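PDB 4CCY: carboxylesterase YbfK from Bacillus subtilis, which hydrolyses carboxylic esters to an alcohol and a carboxylate, as a cytoplasmic carboxylesterase of the alpha/beta hydrolase superfamily. Local coordinates for residues Pro72-Ala75 against Ala76-Gln80; Trp184-Gly187 against Asp188-Leu192; Glu242-Met246 against Tyr247-Met251. All blocks are in the same frame, centred on the assembly; numbering follows the deposited sequence.

Interaction 1: residues Pro72-Ala75 against Ala76-Gln80; sequences PNIA and AWSSQ
Asn73 CB lies over one face of the Trp77 indole, 3.7 Å from the centroid of the six-membered ring and 15° off its normal, a CH-pi contact one helical turn apart. The two side chains run side by side, with the amide plane close to parallel with the ring plane. The backbone supports this pairing: Trp77 N donates to Asn73 O at 3.2 Å with an N-H...O angle of 164°. One residue on, Ser78 N bonds Ile74 O at 3.0 Å, and Ser79 OG reaches back to Ala75 O, also at 3.0 Å. Ser79 OG stands beside its own backbone N (chi1 -44°), which turns the hydroxyl toward the preceding turn. Water 1 accepts from Ala76 N at 2.7 Å and donates to Pro72 O.

Further out, Asn73 ND2 bonds Asn284 OD1 and Ser276 O, while Trp77 NE1 donates to Asn284 O, tying helix 71-80 to helix 280-290. Leu57 and Leu59 of strand 56-60 also touch the indole, within the beta-alpha-beta unit 56-86. With a leucine in place of Trp77, Asn284 O would probably lose its indole donor and Asn73 CB its aromatic face. One ring thus offers a face to an aliphatic CH and an N-H to a carbonyl of the neighbouring helix.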
loop_
_atom_site.group_PDB
_atom_site.type_symbol
_atom_site.label_atom_id
_atom_site.label_comp_id
_atom_site.label_asym_id
_atom_site.label_seq_id
_atom_site.Cartn_x
_atom_site.Cartn_y
_atom_site.Cartn_z
ATOM N N PRO A 72 0.481 13.459 -2.111
ATOM C CA PRO A 72 -0.036 14.480 -1.176
ATOM C C PRO A 72 0.328 14.220 0.293
ATOM O O PRO A 72 -0.075 14.971 1.174
ATOM C CB PRO A 72 -1.549 14.378 -1.367
ATOM C CG PRO A 72 -1.778 12.955 -1.752
ATOM C CD PRO A 72 -0.538 12.431 -2.406
ATOM N N ASN A 73 1.072 13.151 0.551
ATOM C CA ASN A 73 1.499 12.825 1.904
ATOM C C ASN A 73 3.009 12.965 2.088
ATOM O O ASN A 73 3.493 13.136 3.209
ATOM C CB ASN A 73 1.066 11.406 2.235
ATOM C CG ASN A 73 -0.315 11.095 1.709
ATOM O OD1 ASN A 73 -0.442 10.440 0.685
ATOM N ND2 ASN A 73 -1.357 11.601 2.381
ATOM N N ILE A 74 3.747 12.905 0.980
ATOM C CA ILE A 74 5.196 12.742 1.058
ATOM C C ILE A 74 5.945 13.932 1.666
ATOM O O ILE A 74 6.917 13.737 2.398
ATOM C CB ILE A 74 5.819 12.230 -0.273
ATOM C CG1 ILE A 74 7.202 11.623 -0.023
ATOM C CG2 ILE A 74 5.820 13.286 -1.362
ATOM C CD1 ILE A 74 7.107 10.276 0.670
ATOM N N ALA A 75 5.496 15.154 1.398
ATOM C CA ALA A 75 6.176 16.317 1.996
ATOM C C ALA A 75 6.087 16.300 3.530
ATOM O O ALA A 75 7.100 16.479 4.208
ATOM C CB ALA A 75 5.651 17.635 1.434
ATOM N N ALA A 76 4.889 16.075 4.068
ATOM C CA ALA A 76 4.710 16.013 5.532
ATOM C C ALA A 76 5.590 14.940 6.187
ATOM O O ALA A 76 6.282 15.202 7.178
ATOM C CB ALA A 76 3.246 15.791 5.890
ATOM N N TRP A 77 5.588 13.737 5.615
ATOM C CA TRP A 77 6.301 12.619 6.231
ATOM C C TRP A 77 7.797 12.659 6.054
ATOM O O TRP A 77 8.540 12.105 6.873
ATOM C CB TRP A 77 5.722 11.294 5.771
ATOM C CG TRP A 77 4.266 11.131 6.148
ATOM C CD1 TRP A 77 3.566 11.790 7.168
ATOM C CD2 TRP A 77 3.288 10.226 5.534
ATOM N NE1 TRP A 77 2.258 11.376 7.209
ATOM C CE2 TRP A 77 2.024 10.436 6.255
ATOM C CE3 TRP A 77 3.327 9.306 4.488
ATOM C CZ2 TRP A 77 0.871 9.742 5.925
ATOM C CZ3 TRP A 77 2.160 8.607 4.175
ATOM C CH2 TRP A 77 0.963 8.821 4.871
ATOM N N SER A 78 8.255 13.340 5.007
ATOM C CA SER A 78 9.690 13.407 4.710
ATOM C C SER A 78 10.386 14.613 5.325
ATOM O O SER A 78 11.558 14.849 5.037
ATOM C CB SER A 78 9.942 13.340 3.198
ATOM O OG SER A 78 9.388 12.138 2.677
ATOM N N SER A 79 9.674 15.368 6.168
ATOM C CA SER A 79 10.310 16.385 7.001
ATOM C C SER A 79 11.074 15.694 8.123
ATOM O O SER A 79 12.191 16.087 8.450
ATOM C CB SER A 79 9.284 17.340 7.627
ATOM O OG SER A 79 8.299 17.740 6.692
ATOM N N GLN A 80 10.467 14.667 8.710
ATOM C CA GLN A 80 10.992 14.048 9.927
ATOM C C GLN A 80 11.515 12.643 9.704
ATOM O O GLN A 80 12.166 12.079 10.580
ATOM C CB GLN A 80 9.922 14.038 11.019
ATOM C CG GLN A 80 10.085 15.156 12.043
ATOM C CD GLN A 80 8.762 15.667 12.568
ATOM O OE1 GLN A 80 8.000 16.321 11.841
ATOM N NE2 GLN A 80 8.483 15.384 13.832
HETATM O O HOH W 1 2.544 16.242 2.708
#

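Interaction 2: residues Trp184-Gly187 against Asp188-Leu192. With NA (sodium ion), chain D.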
loop_
_atom_site.group_PDB
_atom_site.type_symbol
_atom_site.label_atom_id
_atom_site.label_comp_id
_atom_site.label_asym_id
_atom_site.label_seq_id
_atom_site.Cartn_x
_atom_site.Cartn_y
_atom_site.Cartn_z
ATOM N N TRP A 184 -15.953 3.042 -8.847
ATOM C CA TRP A 184 -16.496 2.330 -7.713
ATOM C C TRP A 184 -15.689 2.563 -6.466
ATOM O O TRP A 184 -16.247 2.840 -5.414
ATOM C CB TRP A 184 -16.539 0.847 -8.067
ATOM C CG TRP A 184 -16.717 -0.085 -6.904
ATOM C CD1 TRP A 184 -17.862 -0.279 -6.129
ATOM C CD2 TRP A 184 -15.716 -1.018 -6.363
ATOM N NE1 TRP A 184 -17.634 -1.226 -5.158
ATOM C CE2 TRP A 184 -16.369 -1.716 -5.249
ATOM C CE3 TRP A 184 -14.382 -1.333 -6.680
ATOM C CZ2 TRP A 184 -15.704 -2.683 -4.501
ATOM C CZ3 TRP A 184 -13.737 -2.312 -5.925
ATOM C CH2 TRP A 184 -14.374 -2.960 -4.856
ATOM N N ILE A 185 -14.368 2.457 -6.580
ATOM C CA ILE A 185 -13.479 2.564 -5.423
ATOM C C ILE A 185 -13.373 4.000 -4.872
ATOM O O ILE A 185 -13.287 4.199 -3.659
ATOM C CB ILE A 185 -12.085 1.945 -5.719
ATOM C CG1 ILE A 185 -11.394 1.505 -4.432
ATOM C CG2 ILE A 185 -11.197 2.889 -6.522
ATOM C CD1 ILE A 185 -11.971 0.238 -3.849
ATOM N N THR A 186 -13.399 4.992 -5.763
ATOM C CA THR A 186 -13.325 6.393 -5.343
ATOM C C THR A 186 -14.592 6.837 -4.637
ATOM O O THR A 186 -14.519 7.572 -3.659
ATOM C CB THR A 186 -13.045 7.372 -6.506
ATOM O OG1 THR A 186 -14.037 7.219 -7.536
ATOM C CG2 THR A 186 -11.641 7.178 -7.066
ATOM N N GLY A 187 -15.743 6.381 -5.131
ATOM C CA GLY A 187 -17.042 6.824 -4.630
ATOM C C GLY A 187 -17.468 8.112 -5.311
ATOM O O GLY A 187 -16.705 8.705 -6.081
ATOM N N ASP A 188 -18.686 8.558 -5.028
ATOM C CA ASP A 188 -19.244 9.710 -5.727
ATOM C C ASP A 188 -18.692 11.061 -5.269
ATOM O O ASP A 188 -18.960 12.076 -5.898
ATOM C CB ASP A 188 -20.775 9.684 -5.655
ATOM C CG ASP A 188 -21.365 8.596 -6.528
ATOM O OD1 ASP A 188 -20.780 8.329 -7.599
ATOM O OD2 ASP A 188 -22.395 7.995 -6.147
ATOM N N SER A 189 -17.905 11.059 -4.197
ATOM C CA SER A 189 -17.388 12.297 -3.610
ATOM C C SER A 189 -15.941 12.616 -3.969
ATOM O O SER A 189 -15.468 13.716 -3.695
ATOM C CB SER A 189 -17.526 12.265 -2.087
ATOM O OG SER A 189 -18.886 12.190 -1.707
ATOM N N TYR A 190 -15.231 11.668 -4.566
ATOM C CA TYR A 190 -13.821 11.881 -4.849
ATOM C C TYR A 190 -13.445 11.498 -6.275
ATOM O O TYR A 190 -13.854 10.448 -6.772
ATOM C CB TYR A 190 -12.951 11.123 -3.835
ATOM C CG TYR A 190 -11.465 11.301 -4.079
ATOM C CD1 TYR A 190 -10.839 12.517 -3.809
ATOM C CD2 TYR A 190 -10.691 10.260 -4.599
ATOM C CE1 TYR A 190 -9.490 12.692 -4.047
ATOM C CE2 TYR A 190 -9.334 10.429 -4.844
ATOM C CZ TYR A 190 -8.738 11.645 -4.562
ATOM O OH TYR A 190 -7.400 11.833 -4.798
ATOM N N ASP A 191 -12.691 12.377 -6.931
ATOM C CA ASP A 191 -12.070 12.092 -8.225
ATOM C C ASP A 191 -10.570 12.081 -8.032
ATOM O O ASP A 191 -10.020 12.984 -7.405
ATOM C CB ASP A 191 -12.388 13.174 -9.262
ATOM C CG ASP A 191 -13.859 13.267 -9.593
ATOM O OD1 ASP A 191 -14.508 12.220 -9.779
ATOM O OD2 ASP A 191 -14.360 14.403 -9.694
ATOM N N LEU A 192 -9.910 11.076 -8.596
ATOM C CA LEU A 192 -8.458 11.055 -8.628
ATOM C C LEU A 192 -7.963 12.271 -9.396
ATOM O O LEU A 192 -8.684 12.799 -10.245
ATOM C CB LEU A 192 -7.974 9.803 -9.337
ATOM C CG LEU A 192 -8.222 8.486 -8.611
ATOM C CD1 LEU A 192 -7.810 7.318 -9.501
ATOM C CD2 LEU A 192 -7.472 8.474 -7.279
HETATM NA NA NA D . -15.454 9.149 -8.064
HETATM O O HOH W 2 -14.081 9.373 -9.956
HETATM O O HOH W 3 -16.483 11.169 -8.356
HETATM O O HOH W 4 -17.010 7.729 -8.730
#
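Helix 175-186 ends at Thr186, and Gly187, with a positive phi of 85°, leaves the helical path and opens a type I beta turn to Tyr190. This helix-terminating turn builds a sodium site, with Thr186 OG1 and Tyr190 O as adjacent ligands, 3.3 Å apart. The metal has six ligands: Thr186 OG1 at 2.5 Å, the carbonyl oxygens of Gly187 and Tyr190, and waters 2, 3 and 4. Thr186 OG1 sits between its backbone N and carbonyl carbon (chi1 56°), a placement from which it meets the ion and is also hydrogen-bonded to Ile182 O in the preceding helical turn. The methyl branch takes another course: Thr186 CG2 approaches the Tyr190 ring obliquely, 4.1 Å from Tyr190 CD2, and comes to 4.0 Å from Leu192 CG. Leu277 of helix 275-278 touches both Tyr190 and Leu192.

Asp191 acts from the second shell. Its OD1 is 3.6 Å from the sodium ion, too far for a direct bond, yet it positions two of the first-shell waters and would probably offset part of the ion's charge. Both donate to this one oxygen, water 2 at 2.9 Å and water 3 at 2.7 Å from Asp191 OD1.

Interaction 3: residues Glu242-Met246 against Tyr247-Met251; sequences EHEAM and YHQQM. With NA (sodium ion), chain C.
Tyr247 presents a ring face to Glu244: CG of the glutamate lies 3.9 Å from the Tyr247 ring centroid, 14° off the normal, a CH-pi contact. Beyond CG the carboxylate stacks on the ring with the planes 27° apart. Glu244 CG is anti to the backbone N and the chain bends at chi2, folding the acid over the tyrosine. Tyr247 OH bonds Pro154 O, which anchors the far end of the ring. The backbone carbonyl oxygen of Tyr247 binds the sodium ion at 2.6 Å, next to Glu244 O at 2.3 Å.

The loop follows strand 236-241 of the alpha/beta hydrolase sheet and carries Glu244, by similarity the acid of the charge-relay system. Its OE1 bonds His273 ND1, while OE2 accepts from Met246 N at 3.0 Å, on the anti side and 19° out of the carboxylate plane.

His248, the N-cap residue of helix 249-259, meets water 6 at the edge of its ring, 2.7 Å from ND1, and that water also binds the ion. Gln249 follows with OE1 on the sodium at 2.3 Å and 3.5 Å from Glu244 CB. Water 5, another sodium ligand, donates to Glu242 O, and water 7 completes the six ligands.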
loop_
_atom_site.group_PDB
_atom_site.type_symbol
_atom_site.label_atom_id
_atom_site.label_comp_id
_atom_site.label_asym_id
_atom_site.label_seq_id
_atom_site.Cartn_x
_atom_site.Cartn_y
_atom_site.Cartn_z
ATOM N N GLU A 242 -15.174 6.014 6.360
ATOM C CA GLU A 242 -16.582 5.668 6.621
ATOM C C GLU A 242 -17.346 5.153 5.398
ATOM O O GLU A 242 -18.340 4.442 5.550
ATOM C CB GLU A 242 -17.340 6.828 7.294
ATOM C CG GLU A 242 -17.444 8.094 6.461
ATOM C CD GLU A 242 -18.572 9.005 6.911
ATOM O OE1 GLU A 242 -19.536 8.534 7.561
ATOM O OE2 GLU A 242 -18.499 10.209 6.596
ATOM N N HIS A 243 -16.871 5.509 4.198
ATOM C CA HIS A 243 -17.507 5.137 2.924
ATOM C C HIS A 243 -16.819 4.002 2.177
ATOM O O HIS A 243 -17.068 3.810 0.991
ATOM C CB HIS A 243 -17.633 6.370 2.023
ATOM C CG HIS A 243 -18.541 7.448 2.583
ATOM N ND1 HIS A 243 -19.752 7.171 3.124
ATOM C CD2 HIS A 243 -18.375 8.836 2.671
ATOM C CE1 HIS A 243 -20.328 8.317 3.539
ATOM N NE2 HIS A 243 -19.484 9.334 3.264
ATOM N N GLU A 244 -15.963 3.246 2.872
ATOM C CA GLU A 244 -15.219 2.098 2.321
ATOM C C GLU A 244 -16.095 1.130 1.520
ATOM O O GLU A 244 -16.988 0.482 2.088
ATOM C CB GLU A 244 -14.528 1.336 3.462
ATOM C CG GLU A 244 -13.903 0.003 3.071
ATOM C CD GLU A 244 -12.795 0.167 2.055
ATOM O OE1 GLU A 244 -11.669 0.477 2.482
ATOM O OE2 GLU A 244 -13.054 -0.000 0.832
ATOM N N ALA A 245 -15.826 1.027 0.215
ATOM C CA ALA A 245 -16.698 0.284 -0.705
ATOM C C ALA A 245 -16.434 -1.230 -0.731
ATOM O O ALA A 245 -17.272 -1.997 -1.197
ATOM C CB ALA A 245 -16.600 0.858 -2.120
ATOM N N MET A 246 -15.278 -1.639 -0.220
ATOM C CA MET A 246 -14.781 -3.002 -0.388
ATOM C C MET A 246 -15.220 -4.004 0.683
ATOM O O MET A 246 -15.143 -5.214 0.464
ATOM C CB MET A 246 -13.250 -3.007 -0.460
ATOM C CG MET A 246 -12.652 -2.140 -1.553
ATOM S SD MET A 246 -10.911 -2.585 -1.798
ATOM C CE MET A 246 -11.087 -3.928 -2.974
ATOM N N TYR A 247 -15.654 -3.502 1.840
ATOM C CA TYR A 247 -16.093 -4.344 2.953
ATOM C C TYR A 247 -16.832 -3.533 4.011
ATOM O O TYR A 247 -17.003 -2.308 3.861
ATOM C CB TYR A 247 -14.917 -5.094 3.592
ATOM C CG TYR A 247 -13.689 -4.262 3.891
ATOM C CD1 TYR A 247 -13.602 -3.495 5.051
ATOM C CD2 TYR A 247 -12.606 -4.263 3.027
ATOM C CE1 TYR A 247 -12.473 -2.760 5.344
ATOM C CE2 TYR A 247 -11.478 -3.511 3.304
ATOM C CZ TYR A 247 -11.420 -2.762 4.466
ATOM O OH TYR A 247 -10.293 -2.019 4.756
ATOM N N HIS A 248 -17.282 -4.218 5.066
ATOM C CA HIS A 248 -17.924 -3.549 6.199
ATOM C C HIS A 248 -16.875 -3.097 7.161
ATOM O O HIS A 248 -16.442 -3.858 8.037
ATOM C CB HIS A 248 -18.922 -4.470 6.900
ATOM C CG HIS A 248 -20.191 -4.705 6.113
ATOM N ND1 HIS A 248 -20.931 -3.696 5.617
ATOM C CD2 HIS A 248 -20.834 -5.877 5.753
ATOM C CE1 HIS A 248 -21.989 -4.197 4.955
ATOM N NE2 HIS A 248 -21.935 -5.530 5.043
ATOM N N GLN A 249 -16.472 -1.838 7.032
ATOM C CA GLN A 249 -15.378 -1.315 7.861
ATOM C C GLN A 249 -15.723 -1.267 9.352
ATOM O O GLN A 249 -14.826 -1.310 10.185
ATOM C CB GLN A 249 -14.863 0.038 7.342
ATOM C CG GLN A 249 -15.791 1.233 7.559
ATOM C CD GLN A 249 -17.071 1.146 6.760
ATOM O OE1 GLN A 249 -17.118 0.547 5.682
ATOM N NE2 GLN A 249 -18.118 1.737 7.281
ATOM N N GLN A 250 -17.012 -1.206 9.694
ATOM C CA GLN A 250 -17.414 -1.261 11.104
ATOM C C GLN A 250 -16.984 -2.591 11.752
ATOM O O GLN A 250 -16.326 -2.593 12.795
ATOM C CB GLN A 250 -18.924 -1.014 11.280
ATOM C CG GLN A 250 -19.373 -0.872 12.733
ATOM C CD GLN A 250 -18.678 0.259 13.479
ATOM O OE1 GLN A 250 -18.451 1.346 12.940
ATOM N NE2 GLN A 250 -18.350 0.011 14.735
ATOM N N MET A 251 -17.344 -3.707 11.119
ATOM C CA MET A 251 -16.943 -5.041 11.567
ATOM C C MET A 251 -15.418 -5.229 11.615
ATOM O O MET A 251 -14.908 -5.856 12.525
ATOM C CB MET A 251 -17.579 -6.114 10.675
ATOM C CG MET A 251 -19.104 -6.199 10.776
ATOM S SD MET A 251 -19.831 -7.418 9.652
ATOM C CE MET A 251 -19.084 -8.951 10.223
HETATM NA NA NA C . -18.372 -0.048 3.841
HETATM O O HOH W 5 -19.677 1.998 4.073
HETATM O O HOH W 6 -20.102 -1.100 5.364
HETATM O O HOH W 7 -19.697 -1.393 1.970
#

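Interactions 2 and 3 touch: Ile185 CD1 lies 3.4 Å from Met246 CG, and Trp184 CZ2 packs 3.7 Å from Ala245 O, so helix 175-186 leans on the loop carrying Glu244. Each folds a turn around a sodium ion using two backbone carbonyls, one side-chain oxygen and three waters, but the side-chain ligand is a threonine hydroxyl in interaction 2 and a glutamine amide oxygen in interaction 3. Interaction 1 stands apart, its centre about 24 Å from that of interaction 2 and about 27 Å from that of interaction 3; it is metal-free, its indole buried against strands 56-60 and 82-86 and helix 280-290. All three are partly buried, but interaction 3 alone contains a residue of the putative charge-relay system.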